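PDB 5D2E: MlnE from Bacillus amyloliquefaciens subsp. plantarum, which belongs to the macrolactin assembly line and contributes here its N-terminal B-type ketoreductase, which holds NADP and probably reduces beta-keto groups of the growing polyketide. Local coordinates for residues G280-L285 with R311-K316; L285-A290 with L301-R306. All coordinates share one frame; numbering follows the deposited sequence.

Both contacts lie in the Rossmann-type KR domain and share Leu285 at the start of helix 284-296. Their centres are about 7 Å apart. Interaction 1 sets the glycine-rich turn beside helix 311-321, and interaction 2 sets the following helix against strand 300-304. They meet directly: Gly281 N lies 3.1 Å from Thr304 O, a probable hydrogen bond, and Lys316 CB packs 3.5 Å from Tyr287 CE1. Each also holds part of NADP. The turn of interaction 1 binds the diphosphate, and the loop after the strand in interaction 2 binds the 2'-phosphate on the adenosine ribose. Tyr421, Lys384 and Trp452 add further hydrogen bonds to the cofactor.

Interaction 1 of 2, residues G280-L285 with R311-K316; sequences GGAGGL and RETAQK. With NAP (NADP nicotinamide-adenine-dinucleotide phosphate), chain B.
Lys316 lays the end of its aliphatic chain over Ala282, a residue of the glycine-rich turn of the Rossmann-type NADP site. Its CE atom lies 3.4 Å from Ala282 O, and its CD atom is 4.2 Å from Ala282 CB. These are van der Waals contacts; no hydrogen bond joins the two segments. The lysine chain bends at chi3 and chi4 (-72°). This turns NZ back along its own helix, where it forms a salt bridge with Glu312 OE2, with a weak hydrogen bond (NZ to OE2 3.4 Å). The lysine also makes a cation-pi contact with Tyr287. Thr313 adds a lighter touch through its methyl group, with CG2 4.4 Å from Ala282 CB. Its hydroxyl OG1 is hydrogen-bonded to Ser310 N, just before the helix. The contact is small and lies at the surface.

The other side of the turn serves the cofactor. Gly280 to Gly283 form a type I beta turn, and Gly283 is the N-cap of the helix that follows. Gly283 CA comes within 3.4 Å of NADP O1A. Two successive amides then grip the diphosphate. Gly284 N donates a nearly straight bond of 2.8 Å to O1A, and Leu285 N donates one of 2.8 Å to O2N.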
loop_
_atom_site.group_PDB
_atom_site.type_symbol
_atom_site.label_atom_id
_atom_site.label_comp_id
_atom_site.label_asym_id
_atom_site.label_seq_id
_atom_site.Cartn_x
_atom_site.Cartn_y
_atom_site.Cartn_z
ATOM N N GLY A 280 0.171 17.967 0.388
ATOM C CA GLY A 280 1.631 18.077 0.202
ATOM C C GLY A 280 1.987 19.009 -0.955
ATOM O O GLY A 280 3.038 18.854 -1.596
ATOM N N GLY A 281 1.124 20.011 -1.143
ATOM C CA GLY A 281 1.144 20.926 -2.278
ATOM C C GLY A 281 2.327 21.877 -2.312
ATOM O O GLY A 281 2.658 22.366 -3.377
ATOM N N ALA A 282 2.973 22.097 -1.164
ATOM C CA ALA A 282 4.221 22.877 -1.144
ATOM C C ALA A 282 5.499 21.993 -1.220
ATOM O O ALA A 282 6.581 22.534 -1.284
ATOM C CB ALA A 282 4.270 23.751 0.083
ATOM N N GLY A 283 5.359 20.662 -1.172
ATOM C CA GLY A 283 6.482 19.715 -1.267
ATOM C C GLY A 283 6.941 19.576 -2.722
ATOM O O GLY A 283 6.460 20.227 -3.592
ATOM N N GLY A 284 7.922 18.744 -2.960
ATOM C CA GLY A 284 8.552 18.615 -4.250
ATOM C C GLY A 284 7.607 18.229 -5.377
ATOM O O GLY A 284 7.393 19.020 -6.309
ATOM N N LEU A 285 7.022 17.044 -5.303
ATOM C CA LEU A 285 6.116 16.612 -6.381
ATOM C C LEU A 285 4.858 17.420 -6.384
ATOM O O LEU A 285 4.324 17.795 -7.440
ATOM C CB LEU A 285 5.770 15.130 -6.234
ATOM C CG LEU A 285 6.916 14.166 -6.482
ATOM C CD1 LEU A 285 6.384 12.753 -6.718
ATOM C CD2 LEU A 285 7.760 14.640 -7.670
ATOM N N ARG A 311 7.808 32.353 3.967
ATOM C CA ARG A 311 8.169 33.126 2.800
ATOM C C ARG A 311 8.213 32.255 1.545
ATOM O O ARG A 311 7.805 32.668 0.478
ATOM C CB ARG A 311 9.506 33.823 3.045
ATOM C CG ARG A 311 10.027 34.492 1.814
ATOM C CD ARG A 311 11.330 35.217 2.133
ATOM N NE ARG A 311 11.183 36.146 3.233
ATOM C CZ ARG A 311 10.877 37.421 3.079
ATOM N NH1 ARG A 311 10.618 37.940 1.841
ATOM N NH2 ARG A 311 10.767 38.173 4.132
ATOM N N GLU A 312 8.704 31.032 1.675
ATOM C CA GLU A 312 8.721 30.140 0.553
ATOM C C GLU A 312 7.308 29.726 0.090
ATOM O O GLU A 312 7.037 29.649 -1.108
ATOM C CB GLU A 312 9.504 28.901 0.885
ATOM C CG GLU A 312 9.991 28.234 -0.389
ATOM C CD GLU A 312 10.947 27.091 -0.130
ATOM O OE1 GLU A 312 11.747 27.222 0.810
ATOM O OE2 GLU A 312 10.888 26.058 -0.851
ATOM N N THR A 313 6.395 29.463 1.003
ATOM C CA THR A 313 5.039 29.191 0.537
ATOM C C THR A 313 4.473 30.399 -0.216
ATOM O O THR A 313 3.808 30.221 -1.216
ATOM C CB THR A 313 4.065 28.740 1.617
ATOM O OG1 THR A 313 3.839 29.770 2.549
ATOM C CG2 THR A 313 4.584 27.507 2.348
ATOM N N ALA A 314 4.784 31.613 0.228
ATOM C CA ALA A 314 4.293 32.832 -0.471
ATOM C C ALA A 314 4.855 32.958 -1.869
ATOM O O ALA A 314 4.143 33.347 -2.816
ATOM C CB ALA A 314 4.602 34.094 0.371
ATOM N N GLN A 315 6.135 32.680 -2.005
ATOM C CA GLN A 315 6.790 32.686 -3.264
ATOM C C GLN A 315 6.126 31.685 -4.231
ATOM O O GLN A 315 5.949 31.970 -5.415
ATOM C CB GLN A 315 8.247 32.307 -3.095
ATOM C CG GLN A 315 9.051 33.446 -2.470
ATOM C CD GLN A 315 10.485 33.084 -2.054
ATOM O OE1 GLN A 315 10.916 31.933 -2.178
ATOM N NE2 GLN A 315 11.229 34.091 -1.514
ATOM N N LYS A 316 5.750 30.517 -3.707
ATOM C CA LYS A 316 5.140 29.501 -4.540
ATOM C C LYS A 316 3.784 29.968 -5.032
ATOM O O LYS A 316 3.442 29.793 -6.198
ATOM C CB LYS A 316 5.050 28.166 -3.764
ATOM C CG LYS A 316 6.356 27.389 -3.732
ATOM C CD LYS A 316 6.169 26.122 -2.880
ATOM C CE LYS A 316 7.402 25.748 -2.095
ATOM N NZ LYS A 316 8.400 25.237 -3.001
HETATM P PA NAP B . 7.988 16.049 0.056
HETATM O O1A NAP B . 8.658 17.223 -0.708
HETATM O O2A NAP B . 8.297 15.729 1.507
HETATM O O5B NAP B . 6.430 16.445 0.008
HETATM C C5B NAP B . 5.506 15.722 0.811
HETATM C C4B NAP B . 4.703 16.801 1.492
HETATM O O4B NAP B . 3.726 16.151 2.334
HETATM C C3B NAP B . 5.518 17.728 2.435
HETATM O O3B NAP B . 5.569 19.059 1.911
HETATM C C2B NAP B . 4.723 17.725 3.751
HETATM O O2B NAP B . 4.602 19.019 4.275
HETATM C C1B NAP B . 3.377 17.088 3.329
HETATM N N9A NAP B . 2.705 16.344 4.386
HETATM C C8A NAP B . 3.208 15.295 5.145
HETATM N N7A NAP B . 2.292 14.885 6.090
HETATM C C5A NAP B . 1.178 15.616 5.883
HETATM C C6A NAP B . -0.127 15.707 6.500
HETATM N N6A NAP B . -0.412 14.831 7.518
HETATM N N1A NAP B . -1.014 16.702 6.047
HETATM C C2A NAP B . -0.666 17.522 5.038
HETATM N N3A NAP B . 0.545 17.490 4.415
HETATM C C4A NAP B . 1.471 16.600 4.786
HETATM O O3 NAP B . 8.132 14.661 -0.789
HETATM P PN NAP B . 8.010 14.484 -2.398
HETATM O O1N NAP B . 9.328 13.975 -2.957
HETATM O O2N NAP B . 7.233 15.679 -2.882
HETATM O O5D NAP B . 6.993 13.247 -2.619
HETATM C C5D NAP B . 5.576 13.583 -2.580
HETATM C C4D NAP B . 4.687 12.333 -2.640
HETATM O O4D NAP B . 5.042 11.473 -3.713
HETATM C C3D NAP B . 4.872 11.518 -1.354
HETATM O O3D NAP B . 3.601 11.087 -0.901
HETATM C C2D NAP B . 5.778 10.366 -1.746
HETATM O O2D NAP B . 5.589 9.196 -0.900
HETATM C C1D NAP B . 5.466 10.154 -3.255
HETATM N N1N NAP B . 6.657 9.598 -3.947
HETATM C C2N NAP B . 7.762 10.384 -4.220
HETATM C C3N NAP B . 8.922 9.912 -4.862
HETATM C C7N NAP B . 10.140 10.828 -5.168
HETATM O O7N NAP B . 11.164 10.360 -5.673
HETATM N N7N NAP B . 10.139 12.148 -4.933
HETATM C C4N NAP B . 8.950 8.553 -5.205
HETATM C C5N NAP B . 7.848 7.747 -4.890
HETATM C C6N NAP B . 6.699 8.287 -4.282
HETATM P P2B NAP B . 4.348 19.351 5.864
HETATM O O1X NAP B . 5.483 18.751 6.683
HETATM O O2X NAP B . 4.258 20.910 5.931
HETATM O O3X NAP B . 3.043 18.689 6.208
#

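Interaction 2 of 2, residues L285-A290 with L301-R306. With NAP (NADP nicotinamide-adenine-dinucleotide phosphate), chain B.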
loop_
_atom_site.group_PDB
_atom_site.type_symbol
_atom_site.label_atom_id
_atom_site.label_comp_id
_atom_site.label_asym_id
_atom_site.label_seq_id
_atom_site.Cartn_x
_atom_site.Cartn_y
_atom_site.Cartn_z
ATOM N N LEU A 285 7.022 17.044 -5.303
ATOM C CA LEU A 285 6.116 16.612 -6.381
ATOM C C LEU A 285 4.858 17.420 -6.384
ATOM O O LEU A 285 4.324 17.795 -7.440
ATOM C CB LEU A 285 5.770 15.130 -6.234
ATOM C CG LEU A 285 6.916 14.166 -6.482
ATOM C CD1 LEU A 285 6.384 12.753 -6.718
ATOM C CD2 LEU A 285 7.760 14.640 -7.670
ATOM N N GLY A 286 4.341 17.688 -5.203
ATOM C CA GLY A 286 3.077 18.464 -5.069
ATOM C C GLY A 286 3.124 19.811 -5.834
ATOM O O GLY A 286 2.173 20.194 -6.532
ATOM N N TYR A 287 4.235 20.530 -5.645
ATOM C CA TYR A 287 4.446 21.811 -6.293
ATOM C C TYR A 287 4.744 21.664 -7.777
ATOM O O TYR A 287 4.276 22.456 -8.546
ATOM C CB TYR A 287 5.541 22.649 -5.536
ATOM C CG TYR A 287 5.640 24.025 -6.160
ATOM C CD1 TYR A 287 4.617 24.921 -6.020
ATOM C CD2 TYR A 287 6.697 24.364 -7.005
ATOM C CE1 TYR A 287 4.646 26.178 -6.646
ATOM C CE2 TYR A 287 6.738 25.613 -7.648
ATOM C CZ TYR A 287 5.701 26.504 -7.459
ATOM O OH TYR A 287 5.695 27.748 -8.054
ATOM N N LEU A 288 5.462 20.620 -8.186
ATOM C CA LEU A 288 5.788 20.361 -9.556
ATOM C C LEU A 288 4.472 20.124 -10.317
ATOM O O LEU A 288 4.263 20.695 -11.361
ATOM C CB LEU A 288 6.650 19.126 -9.660
ATOM C CG LEU A 288 7.065 18.694 -11.057
ATOM C CD1 LEU A 288 8.175 19.652 -11.456
ATOM C CD2 LEU A 288 7.580 17.276 -11.209
ATOM N N PHE A 289 3.574 19.331 -9.756
ATOM C CA PHE A 289 2.213 19.215 -10.313
ATOM C C PHE A 289 1.360 20.496 -10.237
ATOM O O PHE A 289 0.568 20.788 -11.164
ATOM C CB PHE A 289 1.463 17.983 -9.731
ATOM C CG PHE A 289 1.941 16.712 -10.350
ATOM C CD1 PHE A 289 3.089 16.084 -9.905
ATOM C CD2 PHE A 289 1.288 16.187 -11.449
ATOM C CE1 PHE A 289 3.571 14.922 -10.521
ATOM C CE2 PHE A 289 1.750 15.030 -12.034
ATOM C CZ PHE A 289 2.901 14.411 -11.595
ATOM N N ALA A 290 1.505 21.295 -9.203
ATOM C CA ALA A 290 0.697 22.533 -9.174
ATOM C C ALA A 290 1.079 23.445 -10.371
ATOM O O ALA A 290 0.202 23.971 -11.049
ATOM C CB ALA A 290 0.839 23.289 -7.866
ATOM N N LEU A 301 -6.151 26.741 -7.293
ATOM C CA LEU A 301 -5.393 25.683 -6.617
ATOM C C LEU A 301 -5.354 25.895 -5.127
ATOM O O LEU A 301 -5.060 27.012 -4.671
ATOM C CB LEU A 301 -3.984 25.710 -7.145
ATOM C CG LEU A 301 -3.848 25.322 -8.590
ATOM C CD1 LEU A 301 -2.456 25.536 -9.166
ATOM C CD2 LEU A 301 -4.263 23.905 -8.786
ATOM N N ILE A 302 -5.595 24.848 -4.338
ATOM C CA ILE A 302 -5.369 24.921 -2.876
ATOM C C ILE A 302 -4.276 23.945 -2.526
ATOM O O ILE A 302 -4.373 22.782 -2.895
ATOM C CB ILE A 302 -6.608 24.563 -2.125
ATOM C CG1 ILE A 302 -7.739 25.516 -2.492
ATOM C CG2 ILE A 302 -6.342 24.546 -0.614
ATOM C CD1 ILE A 302 -8.556 25.083 -3.685
ATOM N N LEU A 303 -3.154 24.451 -2.012
ATOM C CA LEU A 303 -1.979 23.616 -1.634
ATOM C C LEU A 303 -2.091 23.468 -0.150
ATOM O O LEU A 303 -2.384 24.472 0.547
ATOM C CB LEU A 303 -0.680 24.357 -1.939
ATOM C CG LEU A 303 -0.430 24.919 -3.353
ATOM C CD1 LEU A 303 0.981 25.434 -3.583
ATOM C CD2 LEU A 303 -0.766 23.877 -4.410
ATOM N N THR A 304 -1.942 22.222 0.351
ATOM C CA THR A 304 -2.071 21.951 1.762
ATOM C C THR A 304 -0.869 21.184 2.242
ATOM O O THR A 304 -0.330 20.320 1.547
ATOM C CB THR A 304 -3.407 21.240 2.115
ATOM O OG1 THR A 304 -4.490 22.048 1.666
ATOM C CG2 THR A 304 -3.562 21.156 3.536
ATOM N N GLY A 305 -0.371 21.610 3.395
ATOM C CA GLY A 305 0.656 20.867 4.174
ATOM C C GLY A 305 0.414 21.216 5.639
ATOM O O GLY A 305 -0.427 22.055 5.973
ATOM N N ARG A 306 1.118 20.554 6.541
ATOM C CA ARG A 306 0.917 20.797 7.968
ATOM C C ARG A 306 1.544 22.119 8.419
ATOM O O ARG A 306 0.987 22.782 9.281
ATOM C CB ARG A 306 1.563 19.671 8.767
ATOM C CG ARG A 306 0.681 18.408 8.760
ATOM C CD ARG A 306 1.461 17.284 9.346
ATOM N NE ARG A 306 2.697 17.141 8.587
ATOM C CZ ARG A 306 3.713 16.389 8.984
ATOM N NH1 ARG A 306 3.580 15.671 10.100
ATOM N NH2 ARG A 306 4.820 16.301 8.236
HETATM P PA NAP B . 7.988 16.049 0.056
HETATM O O1A NAP B . 8.658 17.223 -0.708
HETATM O O2A NAP B . 8.297 15.729 1.507
HETATM O O5B NAP B . 6.430 16.445 0.008
HETATM C C5B NAP B . 5.506 15.722 0.811
HETATM C C4B NAP B . 4.703 16.801 1.492
HETATM O O4B NAP B . 3.726 16.151 2.334
HETATM C C3B NAP B . 5.518 17.728 2.435
HETATM O O3B NAP B . 5.569 19.059 1.911
HETATM C C2B NAP B . 4.723 17.725 3.751
HETATM O O2B NAP B . 4.602 19.019 4.275
HETATM C C1B NAP B . 3.377 17.088 3.329
HETATM N N9A NAP B . 2.705 16.344 4.386
HETATM C C8A NAP B . 3.208 15.295 5.145
HETATM N N7A NAP B . 2.292 14.885 6.090
HETATM C C5A NAP B . 1.178 15.616 5.883
HETATM C C6A NAP B . -0.127 15.707 6.500
HETATM N N6A NAP B . -0.412 14.831 7.518
HETATM N N1A NAP B . -1.014 16.702 6.047
HETATM C C2A NAP B . -0.666 17.522 5.038
HETATM N N3A NAP B . 0.545 17.490 4.415
HETATM C C4A NAP B . 1.471 16.600 4.786
HETATM O O3 NAP B . 8.132 14.661 -0.789
HETATM P PN NAP B . 8.010 14.484 -2.398
HETATM O O1N NAP B . 9.328 13.975 -2.957
HETATM O O2N NAP B . 7.233 15.679 -2.882
HETATM O O5D NAP B . 6.993 13.247 -2.619
HETATM C C5D NAP B . 5.576 13.583 -2.580
HETATM C C4D NAP B . 4.687 12.333 -2.640
HETATM O O4D NAP B . 5.042 11.473 -3.713
HETATM C C3D NAP B . 4.872 11.518 -1.354
HETATM O O3D NAP B . 3.601 11.087 -0.901
HETATM C C2D NAP B . 5.778 10.366 -1.746
HETATM O O2D NAP B . 5.589 9.196 -0.900
HETATM C C1D NAP B . 5.466 10.154 -3.255
HETATM N N1N NAP B . 6.657 9.598 -3.947
HETATM C C2N NAP B . 7.762 10.384 -4.220
HETATM C C3N NAP B . 8.922 9.912 -4.862
HETATM C C7N NAP B . 10.140 10.828 -5.168
HETATM O O7N NAP B . 11.164 10.360 -5.673
HETATM N N7N NAP B . 10.139 12.148 -4.933
HETATM C C4N NAP B . 8.950 8.553 -5.205
HETATM C C5N NAP B . 7.848 7.747 -4.890
HETATM C C6N NAP B . 6.699 8.287 -4.282
HETATM P P2B NAP B . 4.348 19.351 5.864
HETATM O O1X NAP B . 5.483 18.751 6.683
HETATM O O2X NAP B . 4.258 20.910 5.931
HETATM O O3X NAP B . 3.043 18.689 6.208
#
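Ala290 sets its methyl group against two leucines of strand 300-304, within the beta-alpha-beta unit of the Rossmann-type KR domain. This unit runs from strand 275-279 through helix 284-296 to strand 300-304. The axes of the helix and strand segments are 10.1 Å apart and nearly antiparallel, at 173°.

The helix-strand contact is apolar. Ala290 CB lies 3.9 Å from Leu303 CD2 and 4.2 Å from Leu301 CD1. The same Leu301 methyl also rests against Ala290 O. Tyr287 approaches more loosely, with Leu303 CD1 at the edge of its ring, near the ring plane. CG of Tyr287 is anti to the backbone N (chi1 -175°), and the ring presents its CD1 edge to that methyl. Leu320 of helix 311-321 also touches Tyr287, Ala290 and Leu303, so a second helix joins this layer. No hydrogen bond crosses from the helix to the strand.

Cofactor contacts occur at the end of each segment nearer NADP. At the helix start, Leu285 CD1 packs 3.5 Å from O4D of the nicotinamide ribose. Beyond the strand, Gly305 CA lies 3.4 Å from adenine N3A.

Polar bonds hold the 2'-phosphate, the group that distinguishes NADP from NAD. Arg306 N and Arg306 NE both donate to O3X, and NH2 donates a more bent bond to O1X. The chain bends at chi3, which brings one face of the guanidinium over N7A at the adenine rim, offset from the guanidinium centre. O3X lies in the guanidinium plane at its edge, with Arg306 NE 2.9 Å from O3X at 174°.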